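PDB 4N81: inositol monophosphatase, which probably hydrolyses phosphate monoesters such as inositol monophosphate with the help of magnesium ions. Local coordinates for residues W161-E166 with L200-G205; D172-K177 with L254-L259; R3-D8 with V130-T135. All coordinates share one frame; numbering follows the deposited sequence. Where two conformers were deposited one is given.

Contact 1. Residues W161-E166 with L200-G205; sequences WLFEKE and LVVEQG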
loop_
_atom_site.group_PDB
_atom_site.type_symbol
_atom_site.label_atom_id
_atom_site.label_comp_id
_atom_site.label_asym_id
_atom_site.label_seq_id
_atom_site.Cartn_x
_atom_site.Cartn_y
_atom_site.Cartn_z
ATOM N N TRP A 161 13.783 -1.088 -7.104
ATOM C CA TRP A 161 14.515 -0.105 -7.890
ATOM C C TRP A 161 15.018 1.095 -7.087
ATOM O O TRP A 161 15.652 1.995 -7.652
ATOM C CB TRP A 161 13.693 0.309 -9.142
ATOM C CG TRP A 161 13.243 -0.924 -9.873
ATOM C CD1 TRP A 161 14.036 -1.830 -10.495
ATOM C CD2 TRP A 161 11.896 -1.408 -10.012
ATOM N NE1 TRP A 161 13.267 -2.844 -11.032
ATOM C CE2 TRP A 161 11.950 -2.589 -10.762
ATOM C CE3 TRP A 161 10.652 -0.925 -9.614
ATOM C CZ2 TRP A 161 10.799 -3.318 -11.102
ATOM C CZ3 TRP A 161 9.511 -1.662 -9.960
ATOM C CH2 TRP A 161 9.604 -2.828 -10.676
ATOM N N LEU A 162 14.709 1.143 -5.788
ATOM C CA LEU A 162 15.272 2.188 -4.952
ATOM C C LEU A 162 16.659 1.817 -4.363
ATOM O O LEU A 162 17.268 2.617 -3.651
ATOM C CB LEU A 162 14.289 2.599 -3.859
ATOM C CG LEU A 162 13.089 3.381 -4.406
ATOM C CD1 LEU A 162 12.176 3.615 -3.193
ATOM C CD2 LEU A 162 13.644 4.700 -4.943
ATOM N N PHE A 163 17.127 0.604 -4.637
ATOM C CA PHE A 163 18.482 0.169 -4.308
ATOM C C PHE A 163 19.503 0.639 -5.345
ATOM O O PHE A 163 19.153 0.859 -6.512
ATOM C CB PHE A 163 18.547 -1.368 -4.216
ATOM C CG PHE A 163 17.761 -1.955 -3.038
ATOM C CD1 PHE A 163 18.424 -2.388 -1.874
ATOM C CD2 PHE A 163 16.358 -2.073 -3.103
ATOM C CE1 PHE A 163 17.717 -2.915 -0.769
ATOM C CE2 PHE A 163 15.621 -2.619 -1.966
ATOM C CZ PHE A 163 16.290 -3.025 -0.821
ATOM N N GLU A 164 20.770 0.686 -4.925
ATOM C CA GLU A 164 21.922 0.762 -5.827
ATOM C C GLU A 164 21.996 -0.553 -6.602
ATOM O O GLU A 164 21.369 -1.566 -6.245
ATOM C CB GLU A 164 23.231 0.983 -5.019
ATOM C CG GLU A 164 23.174 2.273 -4.205
ATOM C CD GLU A 164 24.303 2.443 -3.197
ATOM O OE1 GLU A 164 24.131 3.291 -2.270
ATOM O OE2 GLU A 164 25.345 1.734 -3.314
ATOM N N LYS A 165 22.696 -0.535 -7.718
ATOM C CA LYS A 165 22.792 -1.736 -8.519
ATOM C C LYS A 165 23.259 -2.989 -7.767
ATOM O O LYS A 165 22.621 -4.033 -7.894
ATOM C CB LYS A 165 23.737 -1.470 -9.694
ATOM C CG LYS A 165 23.919 -2.629 -10.621
ATOM C CD LYS A 165 24.826 -2.205 -11.814
ATOM C CE LYS A 165 24.711 -3.151 -13.005
ATOM N NZ LYS A 165 25.225 -4.519 -12.705
ATOM N N GLU A 166 24.339 -2.931 -6.994
ATOM C CA GLU A 166 24.684 -4.096 -6.169
ATOM C C GLU A 166 23.656 -4.393 -5.066
ATOM O O GLU A 166 23.396 -5.585 -4.726
ATOM C CB GLU A 166 26.050 -3.913 -5.532
ATOM C CG GLU A 166 27.185 -3.846 -6.536
ATOM C CD GLU A 166 28.462 -3.303 -5.920
ATOM O OE1 GLU A 166 28.626 -3.413 -4.679
ATOM O OE2 GLU A 166 29.298 -2.763 -6.682
ATOM N N LEU A 200 10.498 -8.794 8.328
ATOM C CA LEU A 200 11.755 -8.127 7.937
ATOM C C LEU A 200 11.427 -6.946 7.036
ATOM O O LEU A 200 10.517 -7.029 6.210
ATOM C CB LEU A 200 12.624 -9.123 7.105
ATOM C CG LEU A 200 13.203 -10.276 7.942
ATOM C CD1 LEU A 200 13.774 -11.406 7.014
ATOM C CD2 LEU A 200 14.323 -9.805 8.865
ATOM N N VAL A 201 12.173 -5.851 7.189
ATOM C CA VAL A 201 12.164 -4.822 6.180
ATOM C C VAL A 201 13.641 -4.554 5.858
ATOM O O VAL A 201 14.443 -4.412 6.765
ATOM C CB VAL A 201 11.560 -3.523 6.745
ATOM C CG1 VAL A 201 11.530 -2.434 5.622
ATOM C CG2 VAL A 201 10.141 -3.753 7.283
ATOM N N VAL A 202 13.975 -4.463 4.579
ATOM C CA VAL A 202 15.356 -4.188 4.169
ATOM C C VAL A 202 15.294 -3.085 3.131
ATOM O O VAL A 202 14.613 -3.242 2.107
ATOM C CB VAL A 202 16.024 -5.452 3.537
ATOM C CG1 VAL A 202 17.419 -5.095 2.926
ATOM C CG2 VAL A 202 16.152 -6.546 4.614
ATOM N N GLU A 203 16.010 -1.978 3.384
ATOM C CA GLU A 203 16.023 -0.867 2.462
ATOM C C GLU A 203 17.408 -0.277 2.350
ATOM O O GLU A 203 18.270 -0.455 3.238
ATOM C CB GLU A 203 15.025 0.228 2.890
ATOM C CG GLU A 203 13.546 -0.319 2.752
ATOM C CD GLU A 203 12.462 0.732 2.986
ATOM O OE1 GLU A 203 12.629 1.583 3.879
ATOM O OE2 GLU A 203 11.443 0.679 2.280
ATOM N N GLN A 204 17.570 0.517 1.298
ATOM C CA GLN A 204 18.859 1.193 1.062
ATOM C C GLN A 204 18.577 2.576 0.517
ATOM O O GLN A 204 17.561 2.779 -0.181
ATOM C CB GLN A 204 19.672 0.378 0.031
ATOM C CG GLN A 204 21.050 0.983 -0.327
ATOM C CD GLN A 204 21.825 0.101 -1.292
ATOM O OE1 GLN A 204 21.301 -0.296 -2.306
ATOM N NE2 GLN A 204 23.071 -0.258 -0.937
ATOM N N GLY A 205 19.473 3.530 0.796
ATOM C CA GLY A 205 19.326 4.871 0.246
ATOM C C GLY A 205 18.478 5.808 1.079
ATOM O O GLY A 205 18.203 6.921 0.649
#
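The F163 ring overlaps the start of the Q204 side chain: its CD1 lies 3.6 Å from Q204 CB, with the ring and amide planes 58° apart. Farther out, the ring tip CZ comes 3.4 Å from V202 O, which meets the ring at its edge, while CE1 packs more loosely on V202 CG1. Q204 leaves the end of the strand with CG anti to the backbone N and runs extended past the ring to the turn that follows it. There E164 N donates to Q204 OE1 over 2.8 Å, with the donor 42° out of the carbonyl plane. The E164 carboxylate stacks on the same amide, their planes only 9° apart, E164 CD lying 3.7 Å from Q204 NE2. That nitrogen is hydrogen-bonded to E240, so both ends of the buried amide are engaged and its flip is fixed. The amide thus tethers the loop entering helix 165-175 to the end of strand 200-203. This strand lies between strands 154-157 and 241-244 in the five-stranded sheet; F163 also touches T157 and W228 and meets the F171 ring, which places it between the sheet and helix 165-175.

Contact 2. Residues D172-K177 with L254-L259; sequences DKIRLK and LSAMEL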
loop_
_atom_site.group_PDB
_atom_site.type_symbol
_atom_site.label_atom_id
_atom_site.label_comp_id
_atom_site.label_asym_id
_atom_site.label_seq_id
_atom_site.Cartn_x
_atom_site.Cartn_y
_atom_site.Cartn_z
ATOM N N ASP A 172 17.589 -9.095 -3.850
ATOM C CA ASP A 172 16.982 -10.217 -4.519
ATOM C C ASP A 172 17.352 -11.550 -3.860
ATOM O O ASP A 172 16.521 -12.513 -3.768
ATOM C CB ASP A 172 17.463 -10.239 -5.970
ATOM C CG ASP A 172 16.573 -11.103 -6.818
ATOM O OD1 ASP A 172 15.384 -10.741 -6.897
ATOM O OD2 ASP A 172 17.030 -12.168 -7.316
ATOM N N LYS A 173 18.595 -11.602 -3.364
ATOM C CA LYS A 173 19.023 -12.830 -2.747
ATOM C C LYS A 173 18.240 -13.103 -1.464
ATOM O O LYS A 173 17.855 -14.276 -1.193
ATOM C CB LYS A 173 20.531 -12.803 -2.455
ATOM C CG LYS A 173 21.385 -12.933 -3.762
ATOM C CD LYS A 173 22.872 -12.906 -3.501
ATOM C CE LYS A 173 23.658 -13.196 -4.838
ATOM N NZ LYS A 173 25.140 -13.085 -4.526
ATOM N N ILE A 174 18.044 -12.074 -0.642
ATOM C CA ILE A 174 17.178 -12.371 0.533
ATOM C C ILE A 174 15.693 -12.596 0.210
ATOM O O ILE A 174 15.044 -13.497 0.795
ATOM C CB ILE A 174 17.356 -11.381 1.698
ATOM C CG1 ILE A 174 16.454 -11.802 2.896
ATOM C CG2 ILE A 174 17.081 -9.930 1.265
ATOM C CD1 ILE A 174 16.772 -10.975 4.160
ATOM N N ARG A 175 15.182 -11.902 -0.811
ATOM C CA ARG A 175 13.785 -12.091 -1.198
ATOM C C ARG A 175 13.537 -13.558 -1.571
ATOM O O ARG A 175 12.510 -14.134 -1.183
ATOM C CB ARG A 175 13.508 -11.269 -2.453
ATOM C CG ARG A 175 12.192 -11.582 -3.134
ATOM C CD ARG A 175 12.063 -10.726 -4.392
ATOM N NE ARG A 175 12.895 -11.203 -5.506
ATOM C CZ ARG A 175 12.542 -12.214 -6.306
ATOM N NH1 ARG A 175 11.422 -12.887 -6.094
ATOM N NH2 ARG A 175 13.318 -12.591 -7.313
ATOM N N LEU A 176 14.492 -14.158 -2.269
ATOM C CA LEU A 176 14.343 -15.542 -2.751
ATOM C C LEU A 176 14.278 -16.564 -1.624
ATOM O O LEU A 176 13.819 -17.689 -1.816
ATOM C CB LEU A 176 15.484 -15.912 -3.702
ATOM C CG LEU A 176 15.345 -15.255 -5.084
ATOM C CD1 LEU A 176 16.599 -15.495 -5.912
ATOM C CD2 LEU A 176 14.093 -15.782 -5.800
ATOM N N LYS A 177 14.755 -16.179 -0.444
ATOM C CA LYS A 177 14.783 -17.070 0.718
ATOM C C LYS A 177 13.608 -16.867 1.676
ATOM O O LYS A 177 13.407 -17.695 2.614
ATOM C CB LYS A 177 16.101 -16.875 1.497
ATOM C CG LYS A 177 17.326 -17.335 0.764
ATOM C CD LYS A 177 17.276 -18.819 0.518
ATOM C CE LYS A 177 18.608 -19.340 -0.094
ATOM N NZ LYS A 177 19.801 -18.598 0.415
ATOM N N LEU A 254 20.943 -11.278 7.105
ATOM C CA LEU A 254 22.145 -10.616 6.542
ATOM C C LEU A 254 22.970 -11.646 5.782
ATOM O O LEU A 254 23.480 -11.368 4.717
ATOM C CB LEU A 254 22.954 -9.948 7.659
ATOM C CG LEU A 254 22.288 -8.724 8.295
ATOM C CD1 LEU A 254 23.131 -8.228 9.521
ATOM C CD2 LEU A 254 22.079 -7.580 7.288
ATOM N N SER A 255 23.049 -12.862 6.318
ATOM C CA SER A 255 23.733 -13.946 5.613
ATOM C C SER A 255 23.147 -14.175 4.209
ATOM O O SER A 255 23.877 -14.261 3.219
ATOM C CB SER A 255 23.581 -15.242 6.404
ATOM O OG SER A 255 24.440 -15.263 7.523
ATOM N N ALA A 256 21.820 -14.261 4.132
ATOM C CA ALA A 256 21.149 -14.549 2.861
ATOM C C ALA A 256 21.441 -13.449 1.785
ATOM O O ALA A 256 21.446 -13.708 0.588
ATOM C CB ALA A 256 19.623 -14.629 3.107
ATOM N N MET A 257 21.654 -12.215 2.231
ATOM C CA MET A 257 21.985 -11.076 1.358
ATOM C C MET A 257 23.367 -11.189 0.668
ATOM O O MET A 257 23.610 -10.510 -0.333
ATOM C CB MET A 257 21.874 -9.751 2.152
ATOM C CG MET A 257 20.447 -9.395 2.450
ATOM S SD MET A 257 20.288 -8.011 3.588
ATOM C CE MET A 257 20.764 -6.673 2.487
ATOM N N GLU A 258 24.242 -12.046 1.208
ATOM C CA GLU A 258 25.569 -12.298 0.620
ATOM C C GLU A 258 26.369 -10.999 0.438
ATOM O O GLU A 258 26.754 -10.616 -0.666
ATOM C CB GLU A 258 25.465 -13.084 -0.707
ATOM C CG GLU A 258 24.926 -14.509 -0.429
ATOM C CD GLU A 258 24.805 -15.340 -1.705
ATOM O OE1 GLU A 258 25.605 -15.106 -2.638
ATOM O OE2 GLU A 258 23.882 -16.183 -1.777
ATOM N N LEU A 259 26.561 -10.317 1.548
ATOM C CA LEU A 259 27.255 -9.061 1.548
ATOM C C LEU A 259 28.800 -9.313 1.645
ATOM O O LEU A 259 29.445 -8.279 1.442
ATOM C CB LEU A 259 26.784 -8.232 2.735
ATOM C CG LEU A 259 25.274 -7.877 2.734
ATOM C CD1 LEU A 259 24.695 -7.641 4.177
ATOM C CD2 LEU A 259 25.016 -6.679 1.820
HETATM O O HOH W 1 25.741 -10.663 -3.325
HETATM O O HOH W 2 21.451 -16.103 -0.475
#
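K173 NZ reaches E258 OE1 over 2.8 Å, a salt bridge in which the amine sits above the carboxylate plane, 58° out of it. The lysine chain is extended beyond CG and crosses the glutamate at about a right angle, with K173 CD 3.6 Å from E258 CD. A water accepts from K173 NZ and donates to E258 O, giving the amine a second route to the same residue. On the other side of the pair, E258 OE2 receives a hydrogen bond from another water, which also donates to A256 O at 2.6 Å and accepts from K177 NZ. K177 and E258 are therefore linked through water, their charged atoms not touching.

Beneath these charged groups the helix ends pack directly. I174 CG2 lies 3.6 Å from M257 CG, the two side chains passing at a slant, and I174 CB faces A256 CB at 4.2 Å. The small A256 lets the backbones approach closely, the CA atoms of I174 and M257 being 5.0 Å apart. K173 CB rests on A256 O, and H170, one turn earlier in helix 165-175, donates to M257 O. E258 takes a positive phi of 55° as the chain leaves helix 250-257; its CB is directed toward 172-177, and its OE1 ends at K173 NZ.

On the far side of helix 165-175, R175 grips D172 OD1 side-on through NE and NH2, and its guanidinium forms a cation-pi contact with W161 of the second subunit. The chemistry is divided: beside an apolar seam of I174, A256 and M257, the K173-E258 bridge pairs two opposite charges directly, while K177 reaches E258 only through water and would probably add just a weaker, longer-range attraction.

Contact 3. Residues R3-D8 with V130-T135; sequences RSAYED and VKDLPT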
loop_
_atom_site.group_PDB
_atom_site.type_symbol
_atom_site.label_atom_id
_atom_site.label_comp_id
_atom_site.label_asym_id
_atom_site.label_seq_id
_atom_site.Cartn_x
_atom_site.Cartn_y
_atom_site.Cartn_z
ATOM N N ARG A 3 6.114 6.719 34.292
ATOM C CA ARG A 3 6.287 7.840 33.370
ATOM C C ARG A 3 7.710 7.896 32.800
ATOM O O ARG A 3 8.677 7.537 33.469
ATOM C CB ARG A 3 5.935 9.178 34.038
ATOM C CG ARG A 3 4.638 9.180 34.847
ATOM C CD ARG A 3 4.919 8.871 36.320
ATOM N NE ARG A 3 3.712 8.716 37.136
ATOM C CZ ARG A 3 3.691 8.113 38.325
ATOM N NH1 ARG A 3 4.808 7.598 38.831
ATOM N NH2 ARG A 3 2.552 8.018 39.004
ATOM N N SER A 4 7.817 8.355 31.557
ATOM C CA SER A 4 9.092 8.478 30.844
ATOM C C SER A 4 9.974 9.611 31.340
ATOM O O SER A 4 9.486 10.638 31.784
ATOM C CB SER A 4 8.812 8.746 29.368
ATOM O OG SER A 4 10.015 8.842 28.649
ATOM N N ALA A 5 11.282 9.461 31.190
ATOM C CA ALA A 5 12.166 10.597 31.386
ATOM C C ALA A 5 11.927 11.641 30.291
ATOM O O ALA A 5 12.343 12.802 30.430
ATOM C CB ALA A 5 13.620 10.153 31.389
ATOM N N TYR A 6 11.308 11.207 29.186
ATOM C CA TYR A 6 10.971 12.083 28.050
ATOM C C TYR A 6 9.507 12.551 27.993
ATOM O O TYR A 6 9.013 12.961 26.929
ATOM C CB TYR A 6 11.314 11.376 26.711
ATOM C CG TYR A 6 12.780 11.120 26.600
ATOM C CD1 TYR A 6 13.324 9.917 27.027
ATOM C CD2 TYR A 6 13.627 12.092 26.104
ATOM C CE1 TYR A 6 14.679 9.670 26.954
ATOM C CE2 TYR A 6 14.985 11.865 26.022
ATOM C CZ TYR A 6 15.514 10.642 26.448
ATOM O OH TYR A 6 16.888 10.420 26.390
ATOM N N GLU A 7 8.789 12.479 29.108
ATOM C CA GLU A 7 7.339 12.702 29.049
ATOM C C GLU A 7 6.968 14.037 28.372
ATOM O O GLU A 7 6.049 14.095 27.533
ATOM C CB GLU A 7 6.797 12.714 30.493
ATOM C CG GLU A 7 5.321 13.011 30.652
ATOM C CD GLU A 7 4.923 13.172 32.141
ATOM O OE1 GLU A 7 5.596 12.559 33.008
ATOM O OE2 GLU A 7 3.945 13.915 32.439
ATOM N N ASP A 8 7.707 15.102 28.699
ATOM C CA ASP A 8 7.379 16.425 28.145
ATOM C C ASP A 8 7.610 16.480 26.636
ATOM O O ASP A 8 6.794 17.042 25.864
ATOM C CB ASP A 8 8.237 17.505 28.797
ATOM C CG ASP A 8 7.721 17.913 30.167
ATOM O OD1 ASP A 8 6.510 17.705 30.431
ATOM O OD2 ASP A 8 8.526 18.444 30.967
ATOM N N VAL A 130 9.776 5.206 22.461
ATOM C CA VAL A 130 10.620 6.045 23.316
ATOM C C VAL A 130 11.590 5.094 24.006
ATOM O O VAL A 130 11.234 3.931 24.310
ATOM C CB VAL A 130 9.812 6.734 24.468
ATOM C CG1 VAL A 130 10.681 7.725 25.224
ATOM C CG2 VAL A 130 8.557 7.404 23.961
ATOM N N LYS A 131 12.765 5.611 24.328
ATOM C CA LYS A 131 13.881 4.798 24.773
ATOM C C LYS A 131 13.498 4.014 26.038
ATOM O O LYS A 131 13.955 2.897 26.241
ATOM C CB LYS A 131 15.036 5.772 25.095
ATOM C CG LYS A 131 16.183 5.228 25.903
ATOM C CD LYS A 131 17.221 6.341 26.140
ATOM C CE LYS A 131 18.448 5.838 26.884
ATOM N NZ LYS A 131 19.566 6.834 26.766
ATOM N N ASP A 132 12.641 4.579 26.877
ATOM C CA ASP A 132 12.401 3.944 28.179
ATOM C C ASP A 132 10.971 3.389 28.387
ATOM O O ASP A 132 10.546 3.163 29.509
ATOM C CB ASP A 132 12.858 4.836 29.364
ATOM C CG ASP A 132 12.219 6.231 29.364
ATOM O OD1 ASP A 132 11.349 6.524 28.515
ATOM O OD2 ASP A 132 12.579 7.039 30.244
ATOM N N LEU A 133 10.208 3.238 27.311
ATOM C CA LEU A 133 8.860 2.703 27.414
ATOM C C LEU A 133 8.586 1.729 26.274
ATOM O O LEU A 133 9.226 1.799 25.222
ATOM C CB LEU A 133 7.814 3.816 27.324
ATOM C CG LEU A 133 7.381 4.520 28.608
ATOM C CD1 LEU A 133 7.420 3.623 29.852
ATOM C CD2 LEU A 133 8.307 5.618 28.753
ATOM N N PRO A 134 7.614 0.813 26.476
ATOM C CA PRO A 134 7.085 -0.001 25.358
ATOM C C PRO A 134 6.420 0.884 24.307
ATOM O O PRO A 134 5.783 1.903 24.608
ATOM C CB PRO A 134 6.030 -0.914 26.025
ATOM C CG PRO A 134 5.955 -0.487 27.448
ATOM C CD PRO A 134 7.131 0.377 27.794
ATOM N N THR A 135 6.569 0.472 23.065
ATOM C CA THR A 135 5.967 1.147 21.934
ATOM C C THR A 135 4.458 1.003 22.004
ATOM O O THR A 135 3.966 -0.059 22.416
ATOM C CB THR A 135 6.513 0.542 20.666
ATOM O OG1 THR A 135 7.884 0.921 20.572
ATOM C CG2 THR A 135 5.777 1.013 19.398
#
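D132 turns its carboxylate toward S4 and A5 and presents both oxygens to the N-terminal segment. Its CG stands between the backbone N and the carbonyl carbon (chi1 56°). S4 OG donates to D132 OD1 at 2.7 Å and A5 N to D132 OD2 at 2.9 Å, each meeting a syn lone pair; the bond from A5 N is nearly straight at 170°. The S4 hydroxyl also accepts from Y6 N, the ST turn that leads into helix 7-24, so it donates to D132 and accepts from its own chain. With OG anti to the backbone N, the hydroxyl serves both bonds.

The Y6 ring stands steeply against the carboxylate, the planes 69° apart, with D132 OD1 at its edge. Y6 and V130 slide past each other in opposite directions, Y6 CD1 lying 3.9 Å from V130 CG1. That methyl also approaches S4 OG, while K131 crosses Y6 at a slant and brings CD to 4.1 Å from Y6 OH. The hydroxyl itself is bonded to E109. On the other flank L133 lies against S4 CB, though the closeness of its CD2 and its rotamer are doubtful.

An alanine in place of D132 would probably leave the S4 hydroxyl and A5 N without the carboxylate that accepts from both, leaving the N-terminal turn freer to move.

The V130-L133 part is a type I turn joining strand 125-130 to strand 133-137, two neighbours in the seven-stranded sheet. The type I turn S4-E7 leads into helix 7-24, with Y6 at its N-cap position, and I10 of that helix packs on both S4 and V130. The contact thus pins the beginning of the helix to the hairpin turn between strands 125-130 and 133-137.

How the contacts relate
From the N terminus, contact 3 comes first: residues 3-8 meet 130-135 and close a loop of 121 residues, tying the start of helix 7-24 to a hairpin turn of the seven-stranded sheet. It is complete before the other two begin. Contacts 1 and 2, enclosing 33 and 76 residues, cross, their segments alternating as 161-166, 172-177, 200-205 and 254-259. Both use helix 165-175, whose start is tied to strand 200-203 of the five-stranded sheet and whose end is tied to the C-terminal helix 250-257. They touch directly, V202 CG1 lying 3.7 Å from M257 CE. Contact 3 lies apart, its centre about 31 Å from that of contact 1 and 35 Å from that of contact 2.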